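Local atomic coordinates of ketol-acid reductoisomerase (NAD(+)) (uncultured archaeon GZfos26G2, PDB entry 4XDY), a protein that catalyses the magnesium-dependent methyl migration and NADH-linked reduction of (S)-2-acetolactate to (R)-2,3-dihydroxy-isovalerate in branched-chain amino-acid biosynthesis. Residues D11-D16 with S162-E167. Sequence-based numbering, arbitrary orientation.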
loop_
_atom_site.group_PDB
_atom_site.type_symbol
_atom_site.label_atom_id
_atom_site.label_comp_id
_atom_site.label_asym_id
_atom_site.label_seq_id
_atom_site.Cartn_x
_atom_site.Cartn_y
_atom_site.Cartn_z
ATOM N N ASP A 11 6.498 -30.985 -6.874
ATOM C CA ASP A 11 6.746 -31.068 -5.421
ATOM C C ASP A 11 6.744 -32.438 -4.787
ATOM O O ASP A 11 6.862 -32.530 -3.591
ATOM C CB ASP A 11 5.831 -30.156 -4.653
ATOM C CG ASP A 11 4.380 -30.507 -4.838
ATOM O OD1 ASP A 11 4.086 -31.691 -5.047
ATOM O OD2 ASP A 11 3.540 -29.602 -4.741
ATOM N N SER A 12 6.741 -33.500 -5.583
ATOM C CA SER A 12 6.614 -34.836 -5.032
ATOM C C SER A 12 7.800 -35.305 -4.218
ATOM O O SER A 12 7.617 -36.116 -3.329
ATOM C CB SER A 12 6.298 -35.837 -6.175
ATOM O OG SER A 12 7.284 -35.829 -7.149
ATOM N N ILE A 13 9.014 -34.772 -4.431
ATOM C CA ILE A 13 10.112 -35.099 -3.560
ATOM C C ILE A 13 9.829 -34.957 -2.012
ATOM O O ILE A 13 10.437 -35.653 -1.182
ATOM C CB ILE A 13 11.420 -34.380 -3.922
ATOM C CG1 ILE A 13 12.591 -35.105 -3.264
ATOM C CG2 ILE A 13 11.403 -32.881 -3.507
ATOM C CD1 ILE A 13 13.928 -34.666 -3.767
ATOM N N LEU A 14 8.980 -33.996 -1.665
ATOM C CA LEU A 14 8.664 -33.706 -0.236
ATOM C C LEU A 14 7.771 -34.757 0.407
ATOM O O LEU A 14 7.672 -34.797 1.646
ATOM C CB LEU A 14 8.000 -32.346 -0.096
ATOM C CG LEU A 14 8.855 -31.154 -0.499
ATOM C CD1 LEU A 14 8.107 -29.867 -0.159
ATOM C CD2 LEU A 14 10.205 -31.181 0.178
ATOM N N ARG A 15 7.139 -35.585 -0.425
ATOM C CA ARG A 15 6.387 -36.782 0.030
ATOM C C ARG A 15 7.060 -37.575 1.150
ATOM O O ARG A 15 6.443 -37.972 2.077
ATOM C CB ARG A 15 6.121 -37.729 -1.163
ATOM N N ASP A 16 8.321 -37.853 1.108
ATOM C CA ASP A 16 8.843 -38.621 2.261
ATOM C C ASP A 16 9.952 -37.790 2.929
ATOM O O ASP A 16 11.033 -38.285 3.274
ATOM C CB ASP A 16 9.353 -39.963 1.788
ATOM C CG ASP A 16 9.994 -39.852 0.438
ATOM O OD1 ASP A 16 10.582 -38.768 0.171
ATOM O OD2 ASP A 16 9.851 -40.788 -0.372
ATOM N N SER A 162 23.992 -33.603 -2.392
ATOM C CA SER A 162 23.043 -34.680 -2.566
ATOM C C SER A 162 22.557 -34.785 -3.994
ATOM O O SER A 162 21.820 -35.709 -4.325
ATOM C CB SER A 162 21.843 -34.546 -1.613
ATOM O OG SER A 162 20.864 -33.712 -2.212
ATOM N N GLY A 163 22.797 -33.745 -4.771
ATOM C CA GLY A 163 22.140 -33.513 -6.070
ATOM C C GLY A 163 20.741 -33.049 -6.120
ATOM O O GLY A 163 20.274 -32.608 -7.188
ATOM N N GLU A 164 20.037 -33.127 -4.998
ATOM C CA GLU A 164 18.633 -32.846 -4.976
ATOM C C GLU A 164 18.311 -31.457 -4.283
ATOM O O GLU A 164 17.123 -31.162 -4.079
ATOM C CB GLU A 164 17.932 -33.888 -4.151
ATOM C CG GLU A 164 18.026 -35.293 -4.804
ATOM C CD GLU A 164 17.256 -36.365 -4.032
ATOM O OE1 GLU A 164 17.139 -36.304 -2.814
ATOM O OE2 GLU A 164 16.736 -37.308 -4.681
ATOM N N ALA A 165 19.332 -30.649 -4.049
ATOM C CA ALA A 165 19.110 -29.372 -3.307
ATOM C C ALA A 165 18.100 -28.487 -4.004
ATOM O O ALA A 165 17.118 -28.016 -3.384
ATOM C CB ALA A 165 20.415 -28.671 -3.176
ATOM N N ARG A 166 18.271 -28.313 -5.307
ATOM C CA ARG A 166 17.376 -27.451 -6.070
ATOM C C ARG A 166 15.963 -27.991 -6.088
ATOM O O ARG A 166 14.973 -27.275 -6.007
ATOM C CB ARG A 166 17.927 -27.207 -7.501
ATOM C CG ARG A 166 16.959 -26.491 -8.457
ATOM C CD ARG A 166 17.687 -26.168 -9.828
ATOM N NE ARG A 166 16.862 -25.414 -10.779
ATOM C CZ ARG A 166 15.943 -25.918 -11.579
ATOM N NH1 ARG A 166 15.744 -27.227 -11.660
ATOM N NH2 ARG A 166 15.246 -25.070 -12.351
ATOM N N GLU A 167 15.846 -29.288 -6.338
ATOM C CA GLU A 167 14.563 -29.905 -6.410
ATOM C C GLU A 167 13.745 -29.725 -5.103
ATOM O O GLU A 167 12.561 -29.435 -5.129
ATOM C CB GLU A 167 14.722 -31.433 -6.693
ATOM C CG GLU A 167 13.391 -32.022 -7.032
ATOM C CD GLU A 167 13.479 -33.536 -7.377
ATOM O OE1 GLU A 167 14.578 -34.105 -7.274
ATOM O OE2 GLU A 167 12.383 -34.071 -7.617
HETATM O O HOH W 1 9.864 -33.235 -6.658
#
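I13 reaches from a short 3-10 turn to the start of helix 165-175, where its CD1 methyl meets the carboxylate ends of both E167 and E164, 3.6 Å from OE1 of E167 and 3.7 Å from OE1 of E164. CG1 anti to the backbone N (chi1 -162°) and the extended chi2 of 168° carry CD1 out to the two carboxylate groups. The other branch, CG2, sits 4.0 Å from the carbonyl O of E167, and I13 also touches V168 and A171 further along the same helix; together these contacts make the tighter part. I13, E164 and E167 are all partly exposed, and the looser part is the watery edge by OE2 of E167. No direct hydrogen bond crosses between the segments; instead, a water accepts from the backbone N of I13 (2.8 Å between N and water O) and donates to OE2 of E167, also at 2.8 Å. The carboxylate of E167 lies beside CB and CD1 of I13. Shortening E167 to an alanine is likely to leave the bridging water without its acceptor and uncover one flank of the isoleucine. E164 holds the N-cap position, and its backbone N donates to OG of S162 (3.0 Å), forming an ST turn just ahead of the helix. Far from cofactor and magnesium, the contact is surface packing in the N-terminal Rossmann domain, joining the loop that leads into strand 18-22 to the N-terminal end of helix 165-175.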